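Local coordinates for GGDEF family protein (Vibrio cholerae, PDB 5GZS), which binds arginine in a periplasmic solute-binding-type region and probably makes cyclic di-GMP from GTP through its GGDEF domain, as a diguanylate cyclase, at residues E77-L81 and I199-Q203; L106-H110 and Q160-Q164. All coordinates share one frame. Numbering follows the deposited sequence.

In the fold
Both interactions lie in the first of two family 3 solute-binding regions of the chain, the one that holds arginine. The centres of interaction 1 and interaction 2 are about 16 Å apart. Interaction 2 is nested inside the loop that interaction 1 closes: 77-81, 106-110, 160-164, then 199-203. Interaction 1 joins strand 79-83, the middle strand of a three-stranded antiparallel sheet, to the long helix 189-218. Interaction 2 joins helix 103-110 to the loop between strands 153-156 and 166-170. The two meet where I163 CG2 packs 3.9 Å from T79 OG1. E77 hydrogen-bonds the arginine directly, while the I163 side chain stays about 7 Å from it.

Interaction 1: E77-L81 and I199-Q203; sequences EYTYL and IQKYQ. With ARG (arginine), chain B.
Y78 lays one face of its ring over the side chain of Q203. This is a CH-pi contact: Q203 CG lies 4.0 Å from the ring centroid, 17° off the normal. Y78 CE1 also packs on I199 CG2 at 3.7 Å. The segment 77-81 is extended, with T79 to L81 in strand geometry, while 199-203 is one helical turn closed by Q203 N to I199 O at 2.9 Å. The closest CA pair is Y78 and Q203, 8.6 Å apart. Both tyrosines have chi1 near m and CA-to-CB bonds toward the helix, and each ends in a hydrogen bond. Y78 OH donates to Q200 OE1 at 2.7 Å, and Y80 OH donates to Q203 OE1 at 2.5 Å. In this periplasmic solute-binding fold the contact packs 79-83, the middle strand of a three-stranded antiparallel sheet, on helix 189-218. Y80 and Q203 also touch L144 of helix 144-149. Q203 has chi1 p and chi2 p, which folds its amide back so that NE2 donates to Q200 O at 3.1 Å. R207 also bonds its OE1. The CA-to-CB bond of E77 points away from the helix. With chi1 and chi2 both t, its carboxylate lies in the ligand pocket and accepts two hydrogen bonds from the bound arginine: ARG N to E77 OE1 at 2.7 Å and ARG NH1 to E77 OE2 at 2.8 Å.

Interaction 2: L106-H110 and Q160-Q164; sequences LLKEH and QLPIQ
In this solute-binding fold, the loop between strands 153-156 and 166-170 runs in extended form beside the last turn of helix 103-110. The nearest CA pairs are H110 with L161 at 8.1 Å and L106 with I163 at 8.3 Å. L161 comes first. Its CA-to-CB bond points toward the helix, and its m,t rotamer brings CD1 to 3.8 Å from L106 CD2. Its CD2 sits over the face of the H110 imidazole in a CH-pi contact, 3.7 Å from the ring centroid and 22° off the normal. P162 follows at the exposed border. Its CD is 3.5 Å from H110 NE2, and its O is 3.6 Å from L106 CD1. P162 also packs on M352 of the second subunit, so the loop faces the subunit interface here. Next, I163 (m,m) brings CD1 to 3.4 Å from L106 CD2, and its O is hydrogen-bonded to S330 of the second subunit. Q164 makes no contact with 106-110; its side chain touches T59 and T102 of the arginine pocket. On the helix side, H110 (chi1 m) turns its ring back along the helix, with ND1 donating to L106 O at 2.9 Å.

Interaction 1: E77-L81 and I199-Q203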
# COMPACT_ATOMS: atom_id res chain seq x y z
N GLU A 77 -16.84 -15.00 11.13
CA GLU A 77 -16.76 -16.28 10.45
C GLU A 77 -15.34 -16.46 9.91
O GLU A 77 -14.89 -15.69 9.06
CB GLU A 77 -17.81 -16.33 9.34
CG GLU A 77 -17.87 -17.61 8.54
CD GLU A 77 -18.80 -17.45 7.34
OE1 GLU A 77 -18.67 -16.39 6.65
OE2 GLU A 77 -19.63 -18.35 7.07
N TYR A 78 -14.62 -17.45 10.42
CA TYR A 78 -13.27 -17.69 9.94
C TYR A 78 -13.33 -18.12 8.47
O TYR A 78 -14.11 -19.01 8.09
CB TYR A 78 -12.57 -18.75 10.79
CG TYR A 78 -12.03 -18.23 12.11
CD1 TYR A 78 -12.85 -18.08 13.21
CD2 TYR A 78 -10.68 -17.92 12.25
CE1 TYR A 78 -12.35 -17.62 14.41
CE2 TYR A 78 -10.17 -17.47 13.43
CZ TYR A 78 -11.00 -17.31 14.51
OH TYR A 78 -10.47 -16.86 15.71
N THR A 79 -12.52 -17.46 7.64
CA THR A 79 -12.60 -17.61 6.20
C THR A 79 -11.21 -17.83 5.61
O THR A 79 -10.28 -17.09 5.90
CB THR A 79 -13.26 -16.38 5.54
OG1 THR A 79 -14.63 -16.30 5.97
CG2 THR A 79 -13.21 -16.48 4.01
N TYR A 80 -11.09 -18.88 4.79
CA TYR A 80 -9.77 -19.35 4.37
C TYR A 80 -9.64 -19.48 2.86
O TYR A 80 -10.63 -19.79 2.14
CB TYR A 80 -9.42 -20.71 5.03
CG TYR A 80 -9.52 -20.74 6.55
CD1 TYR A 80 -10.75 -21.02 7.18
CD2 TYR A 80 -8.41 -20.54 7.35
CE1 TYR A 80 -10.86 -21.06 8.54
CE2 TYR A 80 -8.50 -20.59 8.73
CZ TYR A 80 -9.74 -20.85 9.32
OH TYR A 80 -9.88 -20.89 10.68
N LEU A 81 -8.42 -19.22 2.38
CA LEU A 81 -8.00 -19.68 1.06
C LEU A 81 -7.44 -21.09 1.23
O LEU A 81 -6.41 -21.27 1.91
CB LEU A 81 -6.93 -18.75 0.45
CG LEU A 81 -6.31 -19.25 -0.87
CD1 LEU A 81 -7.35 -19.37 -2.01
CD2 LEU A 81 -5.17 -18.35 -1.26
N ILE A 199 -13.64 -21.02 19.35
CA ILE A 199 -13.50 -21.19 17.92
C ILE A 199 -12.06 -20.95 17.46
O ILE A 199 -11.53 -21.68 16.62
CB ILE A 199 -14.42 -20.25 17.13
CG1 ILE A 199 -15.86 -20.46 17.55
CG2 ILE A 199 -14.26 -20.49 15.65
CD1 ILE A 199 -16.26 -21.93 17.61
N GLN A 200 -11.44 -19.91 18.01
CA GLN A 200 -10.03 -19.62 17.69
C GLN A 200 -9.15 -20.81 18.06
O GLN A 200 -8.34 -21.28 17.27
CB GLN A 200 -9.57 -18.37 18.41
CG GLN A 200 -8.09 -18.17 18.42
CD GLN A 200 -7.66 -17.14 17.43
OE1 GLN A 200 -7.85 -17.30 16.22
NE2 GLN A 200 -7.09 -16.04 17.93
N LYS A 201 -9.36 -21.31 19.27
CA LYS A 201 -8.65 -22.46 19.79
C LYS A 201 -8.91 -23.66 18.88
O LYS A 201 -8.00 -24.45 18.60
CB LYS A 201 -9.11 -22.75 21.24
CG LYS A 201 -8.54 -24.02 21.90
CD LYS A 201 -7.01 -24.06 21.78
CE LYS A 201 -6.37 -25.09 22.71
NZ LYS A 201 -5.31 -25.94 22.07
N TYR A 202 -10.15 -23.77 18.42
CA TYR A 202 -10.55 -24.93 17.67
C TYR A 202 -9.83 -24.95 16.36
O TYR A 202 -9.23 -25.95 16.03
CB TYR A 202 -12.06 -24.95 17.46
CG TYR A 202 -12.56 -26.13 16.65
CD1 TYR A 202 -12.58 -26.08 15.26
CD2 TYR A 202 -13.04 -27.27 17.27
CE1 TYR A 202 -13.04 -27.14 14.51
CE2 TYR A 202 -13.51 -28.35 16.52
CZ TYR A 202 -13.51 -28.27 15.15
OH TYR A 202 -13.99 -29.32 14.42
N GLN A 203 -9.85 -23.84 15.61
CA GLN A 203 -9.23 -23.87 14.27
C GLN A 203 -7.71 -23.77 14.32
O GLN A 203 -7.02 -24.33 13.48
CB GLN A 203 -9.85 -22.79 13.36
CG GLN A 203 -9.74 -21.32 13.79
CD GLN A 203 -8.40 -20.69 13.45
OE1 GLN A 203 -7.97 -20.66 12.29
NE2 GLN A 203 -7.72 -20.20 14.47
N ARG B . -21.16 -16.00 5.56
CA ARG B . -21.05 -16.08 4.11
C ARG B . -22.42 -16.02 3.45
O ARG B . -22.55 -15.64 2.29
CB ARG B . -20.33 -17.36 3.72
CG ARG B . -21.07 -18.63 4.09
CD ARG B . -20.11 -19.79 3.95
NE ARG B . -20.76 -21.07 4.19
CZ ARG B . -21.11 -21.51 5.39
NH1 ARG B . -20.88 -20.77 6.47
NH2 ARG B . -21.70 -22.69 5.50
OXT ARG B . -23.42 -16.34 4.07

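Interaction 2: L106-H110 and Q160-Q164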
# COMPACT_ATOMS: atom_id res chain seq x y z
N LEU A 106 -17.04 -10.52 -2.93
CA LEU A 106 -15.86 -10.08 -2.20
C LEU A 106 -14.60 -10.20 -3.05
O LEU A 106 -13.72 -9.34 -3.00
CB LEU A 106 -15.69 -10.88 -0.92
CG LEU A 106 -14.50 -10.45 -0.06
CD1 LEU A 106 -14.83 -9.19 0.71
CD2 LEU A 106 -14.07 -11.55 0.88
N LEU A 107 -14.51 -11.27 -3.83
CA LEU A 107 -13.25 -11.52 -4.54
C LEU A 107 -13.14 -10.71 -5.81
O LEU A 107 -12.02 -10.31 -6.18
CB LEU A 107 -13.07 -13.01 -4.84
CG LEU A 107 -11.95 -13.64 -4.00
CD1 LEU A 107 -12.31 -13.77 -2.49
CD2 LEU A 107 -11.51 -14.99 -4.57
N LYS A 108 -14.27 -10.45 -6.46
CA LYS A 108 -14.30 -9.62 -7.65
C LYS A 108 -14.08 -8.15 -7.29
O LYS A 108 -13.54 -7.38 -8.07
CB LYS A 108 -15.62 -9.79 -8.39
CG LYS A 108 -15.56 -10.74 -9.58
CD LYS A 108 -15.46 -9.98 -10.89
CE LYS A 108 -14.58 -10.71 -11.89
NZ LYS A 108 -14.51 -10.00 -13.20
N GLU A 109 -14.51 -7.78 -6.08
CA GLU A 109 -14.34 -6.41 -5.61
C GLU A 109 -12.87 -6.17 -5.22
O GLU A 109 -12.33 -5.07 -5.44
CB GLU A 109 -15.28 -6.09 -4.44
CG GLU A 109 -15.00 -4.72 -3.80
CD GLU A 109 -15.91 -4.41 -2.61
OE1 GLU A 109 -17.08 -4.85 -2.61
OE2 GLU A 109 -15.43 -3.71 -1.68
N HIS A 110 -12.20 -7.19 -4.70
CA HIS A 110 -10.80 -7.04 -4.30
C HIS A 110 -9.79 -7.65 -5.29
O HIS A 110 -8.61 -7.26 -5.29
CB HIS A 110 -10.58 -7.63 -2.91
CG HIS A 110 -11.29 -6.89 -1.82
ND1 HIS A 110 -12.54 -7.26 -1.36
CD2 HIS A 110 -10.94 -5.78 -1.12
CE1 HIS A 110 -12.93 -6.41 -0.43
NE2 HIS A 110 -11.98 -5.51 -0.26
N GLN A 160 -7.00 -10.16 6.13
CA GLN A 160 -6.47 -9.87 4.80
C GLN A 160 -7.49 -9.07 4.01
O GLN A 160 -7.16 -8.30 3.11
CB GLN A 160 -6.16 -11.17 4.04
CG GLN A 160 -5.08 -12.01 4.64
CD GLN A 160 -3.71 -11.54 4.23
OE1 GLN A 160 -3.52 -10.37 3.90
NE2 GLN A 160 -2.74 -12.44 4.27
N LEU A 161 -8.75 -9.30 4.33
CA LEU A 161 -9.85 -8.73 3.58
C LEU A 161 -10.92 -8.35 4.57
O LEU A 161 -11.03 -8.96 5.62
CB LEU A 161 -10.41 -9.72 2.57
CG LEU A 161 -9.63 -10.01 1.30
CD1 LEU A 161 -10.37 -11.07 0.48
CD2 LEU A 161 -9.47 -8.75 0.48
N PRO A 162 -11.72 -7.35 4.24
CA PRO A 162 -12.84 -7.04 5.12
C PRO A 162 -13.90 -8.13 5.05
O PRO A 162 -14.76 -8.05 4.16
CB PRO A 162 -13.38 -5.72 4.57
CG PRO A 162 -12.38 -5.26 3.56
CD PRO A 162 -11.71 -6.48 3.05
N ILE A 163 -13.82 -9.13 5.94
CA ILE A 163 -14.84 -10.18 5.99
C ILE A 163 -15.98 -9.77 6.89
O ILE A 163 -15.82 -9.65 8.08
CB ILE A 163 -14.28 -11.51 6.51
CG1 ILE A 163 -13.13 -11.98 5.62
CG2 ILE A 163 -15.40 -12.56 6.56
CD1 ILE A 163 -13.57 -12.31 4.18
N GLN A 164 -17.14 -9.56 6.29
CA GLN A 164 -18.30 -9.05 7.02
C GLN A 164 -18.68 -9.98 8.15
O GLN A 164 -18.60 -11.18 8.02
CB GLN A 164 -19.47 -8.88 6.06
CG GLN A 164 -19.10 -8.12 4.81
CD GLN A 164 -20.30 -7.85 3.92
OE1 GLN A 164 -21.26 -8.63 3.89
NE2 GLN A 164 -20.26 -6.74 3.20